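Local coordinates for protein cellobiose 2-epimerase (Caldibacillus thermoamylovorans, PDB 5ZHB) that probably catalyses the C2 epimerisation of the reducing-end glucose of cellobiose, converting it to the mannose form, in an (alpha/alpha)6 barrel of the GlcNAc 2-epimerase family, at residues N2-E7 against R334-V339; Q204-I209 against K260-N265; K243-D248 against Y278-K283; S252-D257 against N377-L382. All coordinates share one frame; numbering follows the deposited sequence.

Contact 1 (N2-E7 against R334-V339); sequences NTFVNE and RIWDYV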
# COMPACT_ATOMS: atom_id res chain seq x y z
N ASN A 2 7.60 1.97 -24.41
CA ASN A 2 6.90 0.72 -24.66
C ASN A 2 7.83 -0.45 -24.35
O ASN A 2 7.37 -1.50 -23.90
CB ASN A 2 6.32 0.69 -26.07
CG ASN A 2 5.25 1.74 -26.25
OD1 ASN A 2 4.06 1.42 -26.18
ND2 ASN A 2 5.65 2.99 -26.42
N THR A 3 9.13 -0.24 -24.59
CA THR A 3 10.17 -1.22 -24.28
C THR A 3 10.17 -1.54 -22.79
O THR A 3 10.13 -2.71 -22.41
CB THR A 3 11.52 -0.69 -24.75
OG1 THR A 3 12.48 -1.66 -24.35
CG2 THR A 3 11.93 0.63 -24.12
N PHE A 4 10.21 -0.49 -21.95
CA PHE A 4 10.28 -0.65 -20.50
C PHE A 4 8.98 -1.31 -20.03
O PHE A 4 9.01 -2.24 -19.23
CB PHE A 4 10.65 0.67 -19.80
CG PHE A 4 12.14 1.01 -19.86
CD1 PHE A 4 13.04 0.40 -18.98
CD2 PHE A 4 12.64 1.91 -20.80
CE1 PHE A 4 14.41 0.69 -19.05
CE2 PHE A 4 14.01 2.19 -20.86
CZ PHE A 4 14.89 1.58 -19.99
N VAL A 5 7.83 -0.87 -20.56
CA VAL A 5 6.54 -1.35 -20.09
C VAL A 5 6.33 -2.82 -20.46
O VAL A 5 5.73 -3.57 -19.68
CB VAL A 5 5.37 -0.46 -20.54
CG1 VAL A 5 4.02 -1.06 -20.21
CG2 VAL A 5 5.49 0.92 -19.91
N ASN A 6 6.84 -3.25 -21.62
CA ASN A 6 6.80 -4.66 -21.95
C ASN A 6 7.61 -5.46 -20.94
O ASN A 6 7.26 -6.58 -20.61
CB ASN A 6 7.27 -4.96 -23.37
CG ASN A 6 6.20 -4.64 -24.39
OD1 ASN A 6 5.08 -5.15 -24.30
ND2 ASN A 6 6.52 -3.80 -25.36
N GLU A 7 8.71 -4.92 -20.45
CA GLU A 7 9.50 -5.61 -19.45
C GLU A 7 8.74 -5.73 -18.13
O GLU A 7 8.87 -6.74 -17.43
CB GLU A 7 10.84 -4.92 -19.23
CG GLU A 7 11.81 -5.22 -20.37
CD GLU A 7 13.24 -4.84 -20.05
OE1 GLU A 7 13.53 -4.43 -18.91
OE2 GLU A 7 14.07 -4.96 -20.98
N ARG A 334 16.80 3.91 -14.14
CA ARG A 334 17.88 3.44 -13.31
C ARG A 334 17.38 2.60 -12.13
O ARG A 334 18.03 1.64 -11.72
CB ARG A 334 18.73 4.59 -12.76
CG ARG A 334 19.41 5.35 -13.89
CD ARG A 334 20.13 6.57 -13.33
NE ARG A 334 21.35 6.13 -12.65
CZ ARG A 334 21.87 6.56 -11.51
NH1 ARG A 334 21.27 7.48 -10.77
NH2 ARG A 334 23.00 6.04 -11.10
N ILE A 335 16.22 2.94 -11.56
CA ILE A 335 15.66 2.08 -10.52
C ILE A 335 15.36 0.71 -11.14
O ILE A 335 15.62 -0.32 -10.51
CB ILE A 335 14.39 2.67 -9.89
CG1 ILE A 335 14.67 4.03 -9.24
CG2 ILE A 335 13.78 1.69 -8.89
CD1 ILE A 335 13.40 4.83 -9.01
N TRP A 336 14.77 0.70 -12.33
CA TRP A 336 14.38 -0.56 -12.92
C TRP A 336 15.60 -1.45 -13.16
O TRP A 336 15.58 -2.64 -12.84
CB TRP A 336 13.62 -0.32 -14.21
CG TRP A 336 13.19 -1.60 -14.87
CD1 TRP A 336 13.40 -1.93 -16.18
CD2 TRP A 336 12.44 -2.69 -14.30
NE1 TRP A 336 12.86 -3.15 -16.46
CE2 TRP A 336 12.24 -3.64 -15.33
CE3 TRP A 336 11.91 -2.97 -13.03
CZ2 TRP A 336 11.55 -4.83 -15.14
CZ3 TRP A 336 11.21 -4.16 -12.85
CH2 TRP A 336 11.02 -5.06 -13.89
N ASP A 337 16.69 -0.87 -13.68
CA ASP A 337 17.92 -1.63 -13.84
C ASP A 337 18.43 -2.20 -12.53
O ASP A 337 18.90 -3.34 -12.49
CB ASP A 337 19.06 -0.80 -14.40
CG ASP A 337 19.20 -1.01 -15.89
OD1 ASP A 337 19.42 -2.19 -16.28
OD2 ASP A 337 19.00 -0.03 -16.63
N TYR A 338 18.42 -1.39 -11.48
CA TYR A 338 18.82 -1.88 -10.18
C TYR A 338 17.94 -3.07 -9.77
O TYR A 338 18.45 -4.09 -9.27
CB TYR A 338 18.70 -0.79 -9.12
CG TYR A 338 19.13 -1.27 -7.76
CD1 TYR A 338 20.44 -1.15 -7.31
CD2 TYR A 338 18.20 -1.85 -6.90
CE1 TYR A 338 20.83 -1.63 -6.07
CE2 TYR A 338 18.58 -2.35 -5.68
CZ TYR A 338 19.89 -2.23 -5.25
OH TYR A 338 20.17 -2.73 -4.02
N VAL A 339 16.61 -2.90 -9.92
CA VAL A 339 15.63 -3.88 -9.51
C VAL A 339 15.84 -5.21 -10.25
O VAL A 339 15.76 -6.29 -9.65
CB VAL A 339 14.18 -3.38 -9.69
CG1 VAL A 339 13.15 -4.49 -9.55
CG2 VAL A 339 13.85 -2.28 -8.69
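Glu-7 and Phe-4, one turn apart on helix 2-21, both converge on the indole of Trp-336 in helix 326-343. The polar part is a single hydrogen bond: Trp-336 NE1 donates to Glu-7 OE1 at 2.8 Å, with an N-H...O angle of 163°. The oxygen lies close to the ring plane, where the indole N-H points, and is approached almost end-on, from beyond its own C-O bond. The carboxylate itself is twisted well away from the indole plane. OE1 is shared, since it also makes a salt bridge to Lys-340, one turn further along the tryptophan's helix.

The apolar part lies beside that bond. Phe-4 CD1 comes to 3.7 Å from Trp-336 CD1, and the indole carbon sits at the phenyl edge. The phenyl and pyrrole rings meet at their edges, with planes at 74° and centroids 6.0 Å apart, so neither stacks on the other. Glu-7 CB adds a contact of 3.9 Å to Trp-336 NE1. Phe-8, the next residue after Glu-7, meets the same indole edge-to-face.

With its CG anti to the backbone N (chi1 -180°), Trp-336 spans the gap between the helices. A leucine at this position would probably leave Glu-7 with Lys-340 but without its N-H donor, and Phe-4 beside a gap. One carboxylate oxygen thus takes both an indole N-H and a lysine, and the lysine probably helps to keep Glu-7 ionised.

Contact 2 (Q204-I209 against K260-N265); sequences QLKGRI and KVTGNN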
# COMPACT_ATOMS: atom_id res chain seq x y z
N GLN A 204 -20.61 13.40 0.26
CA GLN A 204 -19.99 13.42 1.57
C GLN A 204 -18.59 12.77 1.53
O GLN A 204 -17.64 13.30 2.13
CB GLN A 204 -20.89 12.80 2.63
CG GLN A 204 -20.28 12.84 4.02
CD GLN A 204 -21.27 12.56 5.13
OE1 GLN A 204 -22.40 13.07 5.12
NE2 GLN A 204 -20.86 11.75 6.10
N LEU A 205 -18.46 11.63 0.85
CA LEU A 205 -17.18 10.94 0.69
C LEU A 205 -16.17 11.90 0.04
O LEU A 205 -15.07 12.12 0.56
CB LEU A 205 -17.40 9.67 -0.14
CG LEU A 205 -16.14 8.93 -0.63
CD1 LEU A 205 -15.23 8.55 0.54
CD2 LEU A 205 -16.48 7.72 -1.42
N LYS A 206 -16.61 12.54 -1.06
CA LYS A 206 -15.81 13.56 -1.72
C LYS A 206 -15.22 14.53 -0.70
O LYS A 206 -14.04 14.87 -0.74
CB LYS A 206 -16.61 14.33 -2.78
CG LYS A 206 -15.76 15.08 -3.78
CD LYS A 206 -16.59 15.94 -4.73
CE LYS A 206 -15.75 16.75 -5.65
NZ LYS A 206 -16.58 17.31 -6.72
N GLY A 207 -16.06 14.97 0.25
CA GLY A 207 -15.60 15.91 1.25
C GLY A 207 -14.62 15.28 2.23
O GLY A 207 -13.77 15.99 2.77
N ARG A 208 -14.76 13.97 2.49
CA ARG A 208 -13.81 13.27 3.34
C ARG A 208 -12.45 13.20 2.63
O ARG A 208 -11.41 13.38 3.27
CB ARG A 208 -14.38 11.91 3.79
CG ARG A 208 -15.71 12.04 4.54
CD ARG A 208 -15.51 12.20 6.04
NE ARG A 208 -14.99 13.52 6.36
CZ ARG A 208 -14.38 13.93 7.43
NH1 ARG A 208 -13.78 13.13 8.29
NH2 ARG A 208 -14.30 15.24 7.59
N ILE A 209 -12.45 13.00 1.32
CA ILE A 209 -11.20 13.02 0.56
C ILE A 209 -10.54 14.41 0.64
O ILE A 209 -9.33 14.54 0.92
CB ILE A 209 -11.45 12.54 -0.87
CG1 ILE A 209 -11.89 11.06 -0.85
CG2 ILE A 209 -10.22 12.74 -1.76
CD1 ILE A 209 -12.54 10.57 -2.12
N LYS A 260 -7.21 13.82 -8.99
CA LYS A 260 -7.79 13.55 -10.30
C LYS A 260 -9.21 12.99 -10.20
O LYS A 260 -10.10 13.40 -10.96
CB LYS A 260 -6.94 12.57 -11.12
CG LYS A 260 -5.55 13.04 -11.52
CD LYS A 260 -4.56 11.90 -11.81
CE LYS A 260 -3.18 12.43 -11.96
NZ LYS A 260 -2.12 11.43 -12.11
N VAL A 261 -9.43 12.02 -9.29
CA VAL A 261 -10.72 11.35 -9.15
C VAL A 261 -11.79 12.33 -8.67
O VAL A 261 -12.96 12.21 -9.02
CB VAL A 261 -10.55 10.14 -8.22
CG1 VAL A 261 -11.85 9.61 -7.65
CG2 VAL A 261 -9.76 9.01 -8.88
N THR A 262 -11.41 13.32 -7.86
CA THR A 262 -12.39 14.25 -7.33
C THR A 262 -12.41 15.61 -8.05
O THR A 262 -13.16 16.49 -7.64
CB THR A 262 -12.16 14.44 -5.84
OG1 THR A 262 -10.91 15.08 -5.61
CG2 THR A 262 -12.26 13.13 -5.08
N GLY A 263 -11.56 15.84 -9.06
CA GLY A 263 -11.58 17.10 -9.81
C GLY A 263 -11.06 18.27 -8.99
O GLY A 263 -11.45 19.42 -9.19
N ASN A 264 -10.14 18.01 -8.06
CA ASN A 264 -9.63 19.05 -7.20
C ASN A 264 -8.42 19.70 -7.89
O ASN A 264 -7.35 19.11 -7.96
CB ASN A 264 -9.37 18.47 -5.81
CG ASN A 264 -8.85 19.50 -4.83
OD1 ASN A 264 -8.26 20.52 -5.20
ND2 ASN A 264 -9.00 19.21 -3.56
N ASN A 265 -8.59 20.95 -8.37
CA ASN A 265 -7.54 21.65 -9.09
C ASN A 265 -6.88 22.72 -8.23
O ASN A 265 -6.23 23.63 -8.76
CB ASN A 265 -8.06 22.26 -10.38
CG ASN A 265 -8.76 21.23 -11.22
OD1 ASN A 265 -9.96 21.35 -11.47
ND2 ASN A 265 -8.04 20.21 -11.66
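Lys-206 and Thr-262 mark the closest backbone approach, their CA atoms 6.6 Å apart, where an early turn of helix 203-220 passes the C-terminal end of helix 245-262. Just after Thr-262 the chain leaves helical geometry: Gly-263 takes a positive phi of 71° and closes a Schellman motif, with two bonds back into the last turn. The backbone then runs on through Asn-264 and Asn-265.

Thr-262 is the residue of this end that both side chains of the other helix touch. Its OG1 sits between the backbone N and the carbonyl carbon (chi1 66°) and hydrogen-bonds back to Ala-258 O, one turn earlier. That leaves the methyl, CG2, to face Ile-209, whose two methyls grip it equally: CG2 and CD1 of Ile-209 each lie 3.9 Å from Thr-262 CG2.

Lys-206 works on the backbone instead. Its chain is fully extended and passes Thr-262 obliquely, Lys-206 CG being 4.2 Å from Thr-262 CB, until CE lies 3.3 Å from Thr-262 O. Lys-206 NZ, 3.6 Å from that same Thr-262 O, is near it without being hydrogen-bonded.

Ile-209 also rests on Ala-258, extending the contact up helix 245-262, while helix 183-199 closes in through Tyr-197, which touches both Lys-206 and Val-261. The contact therefore sets the C-terminal end of helix 245-262 against the opening turns of helix 203-220, with helix 183-199 beside them.

Contact 3 (K243-D248 against Y278-K283); sequences KSYGHD and YNIEKK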
# COMPACT_ATOMS: atom_id res chain seq x y z
N LYS A 243 12.34 10.52 8.19
CA LYS A 243 11.90 10.66 6.82
C LYS A 243 11.88 9.28 6.18
O LYS A 243 12.87 8.57 6.31
CB LYS A 243 12.90 11.48 6.00
CG LYS A 243 12.83 12.97 6.22
CD LYS A 243 13.75 13.52 7.27
CE LYS A 243 13.73 15.03 7.16
NZ LYS A 243 14.50 15.61 8.26
N SER A 244 10.78 8.96 5.51
CA SER A 244 10.57 7.67 4.88
C SER A 244 10.35 7.92 3.40
O SER A 244 9.29 8.43 3.00
CB SER A 244 9.40 6.94 5.53
OG SER A 244 9.20 5.68 4.91
N TYR A 245 11.40 7.67 2.61
CA TYR A 245 11.49 8.15 1.24
C TYR A 245 10.40 7.49 0.43
O TYR A 245 9.80 8.08 -0.47
CB TYR A 245 12.87 7.85 0.65
CG TYR A 245 14.05 8.50 1.38
CD1 TYR A 245 14.28 9.88 1.30
CD2 TYR A 245 14.95 7.74 2.10
CE1 TYR A 245 15.38 10.46 1.93
CE2 TYR A 245 16.03 8.31 2.77
CZ TYR A 245 16.25 9.68 2.67
OH TYR A 245 17.33 10.20 3.34
N GLY A 246 10.16 6.22 0.76
CA GLY A 246 9.17 5.45 0.03
C GLY A 246 7.76 5.95 0.24
O GLY A 246 6.98 6.01 -0.71
N HIS A 247 7.40 6.29 1.50
CA HIS A 247 6.09 6.85 1.76
C HIS A 247 5.89 8.16 0.99
O HIS A 247 4.82 8.41 0.43
CB HIS A 247 5.83 7.12 3.24
CG HIS A 247 5.51 5.91 4.04
ND1 HIS A 247 6.49 5.22 4.73
CD2 HIS A 247 4.34 5.32 4.32
CE1 HIS A 247 5.92 4.19 5.36
NE2 HIS A 247 4.62 4.24 5.13
N ASP A 248 6.90 9.02 0.97
CA ASP A 248 6.74 10.31 0.29
C ASP A 248 6.39 10.15 -1.18
O ASP A 248 5.47 10.77 -1.67
CB ASP A 248 7.99 11.14 0.51
CG ASP A 248 8.13 11.70 1.92
OD1 ASP A 248 7.67 11.02 2.87
OD2 ASP A 248 8.67 12.81 2.06
N TYR A 278 10.28 15.93 -6.73
CA TYR A 278 11.59 16.53 -6.88
C TYR A 278 12.44 16.26 -5.65
O TYR A 278 13.64 15.98 -5.75
CB TYR A 278 11.52 18.03 -7.16
CG TYR A 278 11.32 18.33 -8.63
CD1 TYR A 278 12.35 18.08 -9.54
CD2 TYR A 278 10.13 18.85 -9.12
CE1 TYR A 278 12.20 18.34 -10.89
CE2 TYR A 278 9.98 19.14 -10.48
CZ TYR A 278 11.02 18.88 -11.35
OH TYR A 278 10.94 19.09 -12.70
N ASN A 279 11.82 16.38 -4.48
CA ASN A 279 12.55 16.25 -3.24
C ASN A 279 13.16 14.85 -3.14
O ASN A 279 14.31 14.66 -2.70
CB ASN A 279 11.64 16.58 -2.05
CG ASN A 279 12.42 16.72 -0.77
OD1 ASN A 279 13.38 17.50 -0.71
ND2 ASN A 279 12.10 15.91 0.23
N ILE A 280 12.35 13.83 -3.49
CA ILE A 280 12.81 12.46 -3.29
C ILE A 280 13.81 12.10 -4.38
O ILE A 280 14.75 11.36 -4.11
CB ILE A 280 11.62 11.48 -3.18
CG1 ILE A 280 10.70 11.84 -1.99
CG2 ILE A 280 12.16 10.05 -3.09
CD1 ILE A 280 11.37 11.80 -0.63
N GLU A 281 13.65 12.64 -5.60
CA GLU A 281 14.63 12.44 -6.67
C GLU A 281 16.00 12.93 -6.18
O GLU A 281 17.01 12.28 -6.41
CB GLU A 281 14.12 13.04 -7.98
CG GLU A 281 14.97 12.76 -9.23
CD GLU A 281 16.35 13.43 -9.31
OE1 GLU A 281 17.23 13.00 -10.07
OE2 GLU A 281 16.57 14.40 -8.59
N LYS A 282 16.01 14.07 -5.46
CA LYS A 282 17.26 14.69 -5.05
C LYS A 282 17.79 14.08 -3.76
O LYS A 282 19.00 14.00 -3.57
CB LYS A 282 17.06 16.20 -4.81
CG LYS A 282 18.32 16.97 -4.37
CD LYS A 282 18.01 18.38 -3.87
CE LYS A 282 17.21 19.18 -4.84
NZ LYS A 282 16.95 20.55 -4.38
N LYS A 283 16.91 13.70 -2.84
CA LYS A 283 17.37 13.34 -1.51
C LYS A 283 17.35 11.84 -1.24
O LYS A 283 18.12 11.38 -0.40
CB LYS A 283 16.53 14.15 -0.51
CG LYS A 283 16.80 15.67 -0.59
CD LYS A 283 16.05 16.46 0.47
CE LYS A 283 16.26 17.95 0.38
NZ LYS A 283 15.24 18.60 1.21
O HOH W 1 9.57 14.55 0.10
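Ile-280 of helix 267-283 touches both Tyr-245 and Asp-248 at the start of helix 245-262. One residue earlier, Asn-279 is linked to Asp-248 by a water alone, which accepts from Asn-279 ND2 at 2.9 Å and donates to Asp-248 OD2 at 2.8 Å. That carboxylate oxygen is doubly held, because Leu-228 N also donates to it. Asn-279 OD1 takes a hydrogen bond from Lys-283 NZ along a lone pair in the carbonyl plane, which fixes the rotation of the amide.

Ile-280 is the apolar centre. Ile-280 CA lies 6.4 Å from Tyr-245 CA, and with CG1 anti to the carbonyl carbon (chi1 -60°) its CD1 reaches between two side chains. Ile-280 CD1 lies 3.6 Å from Asp-248 CB, crossing that side chain at about a right angle, and touches the edge of the tyrosine ring at Tyr-245 CD1, 4.0 Å off. Phe-316 of helix 306-323 packs against it as well.

Lys-283, the end of the helix, makes its contact through the backbone: Lys-283 O is 3.7 Å from Tyr-245 CE1, neither squarely over the ring nor in its plane. The aliphatic chain of Lys-283 rests instead on Phe-227, a loop residue that also touches Asp-248 and Asn-279.

Joining the first turn of helix 245-262 to the last of helix 267-283, this is the packing of a helical hairpin, two consecutive antiparallel helices as in the (alpha/alpha)6 barrel of this family.

Contact 4 (S252-D257 against N377-L382); sequences SWLIDD and NARFCL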
# COMPACT_ATOMS: atom_id res chain seq x y z
N SER A 252 2.97 11.08 -3.09
CA SER A 252 2.94 12.01 -4.21
C SER A 252 1.90 11.56 -5.23
O SER A 252 1.03 12.33 -5.59
CB SER A 252 4.29 12.17 -4.84
OG SER A 252 4.23 12.96 -6.01
N TRP A 253 1.98 10.32 -5.71
CA TRP A 253 1.12 9.93 -6.81
C TRP A 253 -0.25 9.45 -6.34
O TRP A 253 -1.23 9.63 -7.06
CB TRP A 253 1.80 8.91 -7.73
CG TRP A 253 1.86 7.49 -7.23
CD1 TRP A 253 2.87 6.92 -6.53
CD2 TRP A 253 0.90 6.46 -7.47
NE1 TRP A 253 2.57 5.61 -6.25
CE2 TRP A 253 1.38 5.30 -6.84
CE3 TRP A 253 -0.32 6.39 -8.15
CZ2 TRP A 253 0.69 4.09 -6.88
CZ3 TRP A 253 -1.01 5.19 -8.18
CH2 TRP A 253 -0.49 4.05 -7.59
N LEU A 254 -0.33 8.91 -5.11
CA LEU A 254 -1.64 8.60 -4.53
C LEU A 254 -2.46 9.87 -4.24
O LEU A 254 -3.64 9.90 -4.55
CB LEU A 254 -1.51 7.75 -3.27
CG LEU A 254 -0.98 6.32 -3.47
CD1 LEU A 254 -0.92 5.61 -2.13
CD2 LEU A 254 -1.80 5.50 -4.45
N ILE A 255 -1.85 10.90 -3.66
CA ILE A 255 -2.58 12.16 -3.49
C ILE A 255 -3.03 12.67 -4.86
O ILE A 255 -4.19 13.09 -5.06
CB ILE A 255 -1.74 13.17 -2.70
CG1 ILE A 255 -1.56 12.73 -1.24
CG2 ILE A 255 -2.33 14.59 -2.79
CD1 ILE A 255 -0.41 13.39 -0.51
N ASP A 256 -2.14 12.57 -5.86
CA ASP A 256 -2.49 13.05 -7.19
C ASP A 256 -3.70 12.30 -7.74
O ASP A 256 -4.61 12.90 -8.31
CB ASP A 256 -1.33 12.92 -8.17
CG ASP A 256 -1.39 13.90 -9.34
OD1 ASP A 256 -2.12 14.90 -9.22
OD2 ASP A 256 -0.75 13.63 -10.36
N ASP A 257 -3.73 10.98 -7.56
CA ASP A 257 -4.89 10.22 -7.96
C ASP A 257 -6.13 10.72 -7.24
O ASP A 257 -7.20 10.74 -7.84
CB ASP A 257 -4.75 8.73 -7.73
CG ASP A 257 -4.25 7.94 -8.91
OD1 ASP A 257 -3.75 8.56 -9.88
OD2 ASP A 257 -4.43 6.72 -8.88
N ASN A 377 4.25 -4.36 -5.93
CA ASN A 377 4.94 -4.67 -7.17
C ASN A 377 3.96 -4.92 -8.34
O ASN A 377 4.24 -4.47 -9.46
CB ASN A 377 6.03 -5.71 -6.97
CG ASN A 377 5.56 -7.06 -6.48
OD1 ASN A 377 4.44 -7.18 -6.00
ND2 ASN A 377 6.45 -8.05 -6.55
N ALA A 378 2.83 -5.59 -8.10
CA ALA A 378 1.81 -5.72 -9.13
C ALA A 378 1.26 -4.37 -9.55
O ALA A 378 1.13 -4.10 -10.74
CB ALA A 378 0.68 -6.61 -8.71
N ARG A 379 0.87 -3.56 -8.55
CA ARG A 379 0.33 -2.24 -8.81
C ARG A 379 1.31 -1.42 -9.66
O ARG A 379 0.88 -0.75 -10.60
CB ARG A 379 -0.02 -1.55 -7.49
CG ARG A 379 -0.67 -0.21 -7.76
CD ARG A 379 -1.24 0.53 -6.58
NE ARG A 379 -0.19 0.91 -5.64
CZ ARG A 379 -0.42 1.53 -4.48
NH1 ARG A 379 -1.65 1.87 -4.14
NH2 ARG A 379 0.59 1.83 -3.67
N PHE A 380 2.61 -1.47 -9.35
CA PHE A 380 3.59 -0.75 -10.14
C PHE A 380 3.51 -1.17 -11.61
O PHE A 380 3.43 -0.29 -12.48
CB PHE A 380 4.98 -0.89 -9.51
CG PHE A 380 6.11 -1.13 -10.50
CD1 PHE A 380 6.57 -0.10 -11.33
CD2 PHE A 380 6.71 -2.37 -10.58
CE1 PHE A 380 7.62 -0.33 -12.20
CE2 PHE A 380 7.76 -2.60 -11.45
CZ PHE A 380 8.20 -1.58 -12.28
N CYS A 381 3.56 -2.47 -11.90
CA CYS A 381 3.50 -2.95 -13.27
C CYS A 381 2.21 -2.47 -13.93
O CYS A 381 2.24 -1.95 -15.04
CB CYS A 381 3.60 -4.47 -13.33
SG CYS A 381 5.17 -5.12 -12.76
N LEU A 382 1.08 -2.59 -13.23
CA LEU A 382 -0.23 -2.23 -13.76
C LEU A 382 -0.39 -0.73 -14.01
O LEU A 382 -1.03 -0.31 -14.99
CB LEU A 382 -1.31 -2.74 -12.82
CG LEU A 382 -1.41 -4.27 -12.74
CD1 LEU A 382 -2.35 -4.66 -11.62
CD2 LEU A 382 -1.86 -4.87 -14.05
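Arg-379 reaches out from helix 375-387 to Trp-253 and Leu-254 of helix 245-262, and it is the long side chain that closes the distance. The two backbones stay well apart, with the CA atoms of Trp-253 and Phe-380 still 11.5 Å from each other.

The tight part is the meeting of Arg-379 with the six-membered side of the indole. Trp-253 CZ2 sits over one face of the guanidinium, 3.5 Å from Arg-379 NE and 3.7 Å from its CZ, the two planes at 78°. The indole thus presents its rim, not its face, to the cation. Arg-379 CD lies at the same indole edge, 3.7 Å from Trp-253 CH2. The arginine leaves its helix with CG anti to the backbone N (chi1 -176°), then bends at chi3 (65°), which turns its flat end broadside to the tryptophan.

The Leu-254 side is sparser. Its CD2 makes one close approach, 3.6 Å from Arg-379 NH1 and oblique to the guanidinium, while also lying over a face of the Trp-253 ring near its rim.

The polar ends are satisfied elsewhere. Arg-379 NH1 forms a salt bridge to Glu-191 and a hydrogen bond to Tyr-119 OH, and NH2 a salt bridge to Glu-311, whose other oxygen accepts from Trp-253 NE1. A leucine in place of Arg-379 would probably leave Glu-191 and Glu-311 without their cationic partner and a gap beside the Trp-253 rim. Buried as it is, the guanidinium has apolar groups packed around it and carboxylates that probably offset its charge, and Glu-311 ties both sides of the contact together.

From the N terminus, residues 2-7 find their partner only at 334-339, so contact 1 closes a loop spanning most of the chain. Contacts 2 and 3 both fall wholly within it: contact 2 closes from 204-209 to 260-265, contact 3 from 243-248 to 278-283. Contact 4 starts at 252-257 and closes last, at 377-382. Helix 245-262 serves contact 3 with its start, contact 4 with its middle and contact 2 with its end, and these three cross one another pairwise. Contact 4 also crosses contact 1, and there the two touch, Trp-336 CZ3 lying 4.0 Å from Phe-380 CZ. Helix 2-21 is thus tied to helix 326-343, and the C-terminal helix 375-387 to helix 245-262.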